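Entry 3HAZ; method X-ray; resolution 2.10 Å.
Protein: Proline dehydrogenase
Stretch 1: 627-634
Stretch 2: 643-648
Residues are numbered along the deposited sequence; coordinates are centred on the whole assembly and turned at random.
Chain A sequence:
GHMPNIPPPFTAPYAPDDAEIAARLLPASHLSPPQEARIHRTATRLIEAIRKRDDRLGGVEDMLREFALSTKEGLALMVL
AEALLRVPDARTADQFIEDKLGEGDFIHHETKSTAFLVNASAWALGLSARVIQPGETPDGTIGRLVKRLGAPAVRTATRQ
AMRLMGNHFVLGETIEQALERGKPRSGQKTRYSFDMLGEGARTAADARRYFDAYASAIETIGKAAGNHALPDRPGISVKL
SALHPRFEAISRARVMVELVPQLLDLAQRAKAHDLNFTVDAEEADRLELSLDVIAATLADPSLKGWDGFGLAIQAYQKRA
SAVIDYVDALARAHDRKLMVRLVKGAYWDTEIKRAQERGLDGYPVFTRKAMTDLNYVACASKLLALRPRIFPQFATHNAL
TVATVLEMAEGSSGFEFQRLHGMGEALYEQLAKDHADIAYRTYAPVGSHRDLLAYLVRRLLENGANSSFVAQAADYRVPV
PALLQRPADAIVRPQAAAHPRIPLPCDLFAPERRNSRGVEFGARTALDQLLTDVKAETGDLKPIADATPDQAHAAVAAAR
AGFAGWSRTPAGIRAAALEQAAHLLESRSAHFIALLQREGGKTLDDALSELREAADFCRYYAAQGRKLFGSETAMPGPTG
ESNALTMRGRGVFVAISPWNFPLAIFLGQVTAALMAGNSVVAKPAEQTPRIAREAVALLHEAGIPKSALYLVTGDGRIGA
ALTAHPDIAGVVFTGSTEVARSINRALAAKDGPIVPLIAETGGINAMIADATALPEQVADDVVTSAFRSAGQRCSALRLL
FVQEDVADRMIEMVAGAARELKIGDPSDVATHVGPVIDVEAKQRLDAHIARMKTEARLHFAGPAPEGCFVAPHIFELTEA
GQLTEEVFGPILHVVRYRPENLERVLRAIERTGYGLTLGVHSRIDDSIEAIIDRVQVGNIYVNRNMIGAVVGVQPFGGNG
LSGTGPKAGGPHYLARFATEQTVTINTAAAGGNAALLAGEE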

ATOM      1  N   LYS A 627     -22.925  -3.465 -10.716  1.00 22.83           N
ATOM      2  CA  LYS A 627     -21.605  -3.729 -11.261  1.00 28.19           C
ATOM      3  C   LYS A 627     -21.643  -3.670 -12.777  1.00 27.40           C
ATOM      4  O   LYS A 627     -20.758  -3.102 -13.404  1.00 26.65           O
ATOM      5  N   LEU A 628     -22.665  -4.278 -13.364  1.00 31.07           N
ATOM      6  CA  LEU A 628     -22.738  -4.397 -14.815  1.00 32.02           C
ATOM      7  C   LEU A 628     -23.275  -3.141 -15.503  1.00 28.87           C
ATOM      8  O   LEU A 628     -22.748  -2.719 -16.529  1.00 29.83           O
ATOM      9  N   PHE A 629     -24.332  -2.554 -14.951  1.00 27.35           N
ATOM     10  CA  PHE A 629     -25.030  -1.470 -15.636  1.00 30.28           C
ATOM     11  C   PHE A 629     -24.786  -0.107 -14.988  1.00 31.95           C
ATOM     12  O   PHE A 629     -25.317   0.902 -15.443  1.00 30.13           O
ATOM     13  N   GLY A 630     -23.978  -0.087 -13.932  1.00 30.42           N
ATOM     14  CA  GLY A 630     -23.765   1.118 -13.150  1.00 29.01           C
ATOM     15  C   GLY A 630     -22.988   2.194 -13.878  1.00 32.79           C
ATOM     16  O   GLY A 630     -23.279   3.381 -13.747  1.00 34.61           O
ATOM     17  N   SER A 631     -21.989   1.777 -14.645  1.00 29.38           N
ATOM     18  CA  SER A 631     -21.229   2.713 -15.460  1.00 30.70           C
ATOM     19  C   SER A 631     -20.643   2.007 -16.673  1.00 27.76           C
ATOM     20  O   SER A 631     -20.527   0.780 -16.700  1.00 28.62           O
ATOM     21  N   GLU A 632     -20.268   2.798 -17.670  1.00 32.41           N
ATOM     22  CA  GLU A 632     -19.684   2.276 -18.894  1.00 34.79           C
ATOM     23  C   GLU A 632     -18.299   1.716 -18.614  1.00 34.47           C
ATOM     24  O   GLU A 632     -17.714   1.974 -17.563  1.00 31.28           O
ATOM     25  N   THR A 633     -17.780   0.943 -19.558  1.00 29.22           N
ATOM     26  CA  THR A 633     -16.422   0.432 -19.460  1.00 24.02           C
ATOM     27  C   THR A 633     -15.563   1.172 -20.473  1.00 24.41           C
ATOM     28  O   THR A 633     -15.894   1.219 -21.659  1.00 26.31           O
ATOM     29  N   ALA A 634     -14.480   1.777 -19.999  1.00 23.04           N
ATOM     30  CA  ALA A 634     -13.542   2.465 -20.876  1.00 22.45           C
ATOM     31  C   ALA A 634     -12.670   1.446 -21.602  1.00 22.31           C
ATOM     32  O   ALA A 634     -12.096   0.564 -20.979  1.00 28.09           O
ATOM     33  N   ASN A 643     -13.347   5.621 -26.222  1.00 21.18           N
ATOM     34  CA  ASN A 643     -14.119   4.437 -26.570  1.00 21.53           C
ATOM     35  C   ASN A 643     -14.770   3.869 -25.325  1.00 25.12           C
ATOM     36  O   ASN A 643     -14.084   3.480 -24.385  1.00 25.37           O
ATOM     37  N   ALA A 644     -16.096   3.828 -25.316  1.00 19.57           N
ATOM     38  CA  ALA A 644     -16.828   3.400 -24.137  1.00 18.94           C
ATOM     39  C   ALA A 644     -17.858   2.329 -24.472  1.00 20.91           C
ATOM     40  O   ALA A 644     -18.653   2.485 -25.404  1.00 19.13           O
ATOM     41  N   LEU A 645     -17.842   1.244 -23.700  1.00 15.87           N
ATOM     42  CA  LEU A 645     -18.787   0.142 -23.870  1.00 20.68           C
ATOM     43  C   LEU A 645     -19.896   0.219 -22.819  1.00 27.76           C
ATOM     44  O   LEU A 645     -19.629   0.343 -21.617  1.00 25.26           O
ATOM     45  N   THR A 646     -21.142   0.160 -23.276  1.00 20.65           N
ATOM     46  CA  THR A 646     -22.280   0.189 -22.363  1.00 22.07           C
ATOM     47  C   THR A 646     -23.200  -0.996 -22.634  1.00 28.87           C
ATOM     48  O   THR A 646     -23.074  -1.667 -23.658  1.00 30.92           O
ATOM     49  N   MET A 647     -24.117  -1.245 -21.706  1.00 25.01           N
ATOM     50  CA  MET A 647     -25.097  -2.317 -21.833  1.00 26.67           C
ATOM     51  C   MET A 647     -26.482  -1.740 -21.627  1.00 26.95           C
ATOM     52  O   MET A 647     -26.779  -1.170 -20.579  1.00 26.39           O
ATOM     53  N   ARG A 648     -27.341  -1.905 -22.617  1.00 19.56           N
ATOM     54  CA  ARG A 648     -28.656  -1.300 -22.558  1.00 28.16           C
ATOM     55  C   ARG A 648     -29.718  -2.387 -22.564  1.00 23.03           C
ATOM     56  O   ARG A 648     -29.475  -3.495 -23.040  1.00 20.20           O
TER

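One strand can serve both a helix end and the strand that follows it, meeting the first through side chains and the second through its backbone; residues 627-634 and 643-648 illustrate the principle. Lys 627 (m) takes no part. Leu 628, with chi1 t and chi2 p, starts sideways, yet its end comes nearer, Leu 628 CD2 lying 4.0 Å from Met 647 CE. Phe 629 (m) does likewise, its ring edge facing Met 647: Phe 629 CD2 lies 3.7 Å from Met 647 CB. Met 647 points toward the helix with chi1 m and chi3 m but chi2 off-rotamer at -91°. Water 1 links the backbones, its O accepting from Met 647 N (3.0 Å) and donating weakly to Leu 628 O (3.4 Å).

Gly 630 and Ser 631 make no contact. Glu 632 (p, then t) points toward the strand; Glu 632 CB lies 3.4 Å from the methyl Thr 646 CG2, and its carboxylate carbon CD 3.5 Å from Ala 644 CB. At Thr 633 the backbone takes over: Thr 633 N donates to Leu 645 O and Thr 633 O accepts from Leu 645 N, both at 2.8 Å and nearly linear. Water 2 O donates to Leu 645 O (3.0 Å) and bonds weakly with Thr 633 OG1 (3.3 Å). This antiparallel pairing places Thr 633 (m) beside Leu 645 (t, p) on one face, Thr 633 CB to Leu 645 CB 4.4 Å, and Ala 634 with Ala 644 on the other.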

ATOM      1  CB  LYS A 627     -21.105  -5.110 -10.831  1.00 27.10           C
ATOM      2  CG  LYS A 627     -20.570  -5.198  -9.404  1.00 32.65           C
ATOM      3  CD  LYS A 627     -20.091  -6.621  -9.106  1.00 43.21           C
ATOM      4  CE  LYS A 627     -19.676  -6.796  -7.648  1.00 54.02           C
ATOM      5  NZ  LYS A 627     -19.293  -8.210  -7.333  1.00 49.65           N
ATOM      6  CB  LEU A 628     -23.586  -5.607 -15.210  1.00 25.73           C
ATOM      7  CG  LEU A 628     -23.538  -5.999 -16.688  1.00 25.71           C
ATOM      8  CD1 LEU A 628     -22.105  -5.986 -17.193  1.00 29.83           C
ATOM      9  CD2 LEU A 628     -24.169  -7.370 -16.913  1.00 27.11           C
ATOM     10  CB  PHE A 629     -26.533  -1.760 -15.703  1.00 25.01           C
ATOM     11  CG  PHE A 629     -26.861  -3.140 -16.216  1.00 26.39           C
ATOM     12  CD1 PHE A 629     -27.498  -4.064 -15.403  1.00 21.93           C
ATOM     13  CD2 PHE A 629     -26.518  -3.516 -17.506  1.00 23.58           C
ATOM     14  CE1 PHE A 629     -27.791  -5.340 -15.867  1.00 23.32           C
ATOM     15  CE2 PHE A 629     -26.812  -4.780 -17.982  1.00 26.10           C
ATOM     16  CZ  PHE A 629     -27.446  -5.699 -17.159  1.00 21.35           C
ATOM     17  CB  SER A 631     -20.109   3.354 -14.642  1.00 32.38           C
ATOM     18  OG  SER A 631     -19.202   2.370 -14.175  1.00 36.63           O
ATOM     19  CB  GLU A 632     -19.586   3.388 -19.936  1.00 35.73           C
ATOM     20  CG  GLU A 632     -18.741   4.575 -19.494  1.00 39.17           C
ATOM     21  CD  GLU A 632     -18.875   5.768 -20.428  1.00 40.74           C
ATOM     22  OE1 GLU A 632     -19.942   5.914 -21.064  1.00 41.94           O
ATOM     23  OE2 GLU A 632     -17.913   6.558 -20.524  1.00 39.39           O
ATOM     24  CB  THR A 633     -16.361  -1.082 -19.750  1.00 27.22           C
ATOM     25  OG1 THR A 633     -17.140  -1.791 -18.778  1.00 33.75           O
ATOM     26  CG2 THR A 633     -14.917  -1.584 -19.713  1.00 29.04           C
ATOM     27  CB  ALA A 634     -12.678   3.429 -20.073  1.00 28.19           C
ATOM     28  CB  ASN A 643     -13.228   3.382 -27.222  1.00 18.29           C
ATOM     29  CG  ASN A 643     -12.708   3.817 -28.573  1.00 23.49           C
ATOM     30  OD1 ASN A 643     -13.386   3.665 -29.590  1.00 26.04           O
ATOM     31  ND2 ASN A 643     -11.496   4.363 -28.593  1.00 14.58           N
ATOM     32  CB  ALA A 644     -17.490   4.599 -23.469  1.00 23.81           C
ATOM     33  CB  LEU A 645     -18.055  -1.203 -23.763  1.00 15.24           C
ATOM     34  CG  LEU A 645     -18.844  -2.498 -23.997  1.00 20.44           C
ATOM     35  CD1 LEU A 645     -19.406  -2.569 -25.417  1.00 17.48           C
ATOM     36  CD2 LEU A 645     -17.964  -3.714 -23.719  1.00 22.70           C
ATOM     37  CB  THR A 646     -23.080   1.510 -22.481  1.00 24.83           C
ATOM     38  OG1 THR A 646     -23.425   1.740 -23.847  1.00 34.05           O
ATOM     39  CG2 THR A 646     -22.258   2.692 -21.988  1.00 27.01           C
ATOM     40  CB  MET A 647     -24.858  -3.381 -20.771  1.00 30.47           C
ATOM     41  CG  MET A 647     -23.419  -3.796 -20.644  1.00 44.07           C
ATOM     42  SD  MET A 647     -23.079  -5.178 -21.721  1.00 57.97           S
ATOM     43  CE  MET A 647     -23.834  -6.472 -20.748  1.00 18.84           C
ATOM     44  CB  ARG A 648     -28.839  -0.351 -23.746  1.00 29.84           C
ATOM     45  CG  ARG A 648     -27.674   0.614 -23.932  1.00 37.55           C
ATOM     46  CD  ARG A 648     -27.857   1.530 -25.143  1.00 43.91           C
ATOM     47  NE  ARG A 648     -29.181   2.143 -25.175  1.00 42.27           N
ATOM     48  CZ  ARG A 648     -29.445   3.346 -25.680  1.00 36.93           C
ATOM     49  NH1 ARG A 648     -30.690   3.806 -25.659  1.00 39.94           N
ATOM     50  NH2 ARG A 648     -28.471   4.093 -26.196  1.00 25.91           N
TER
HETATM   51  O   HOH W   1     -23.136  -0.486 -19.028  1.00 34.91           O
HETATM   52  O   HOH W   2     -20.277  -2.000 -19.801  1.00 37.40           O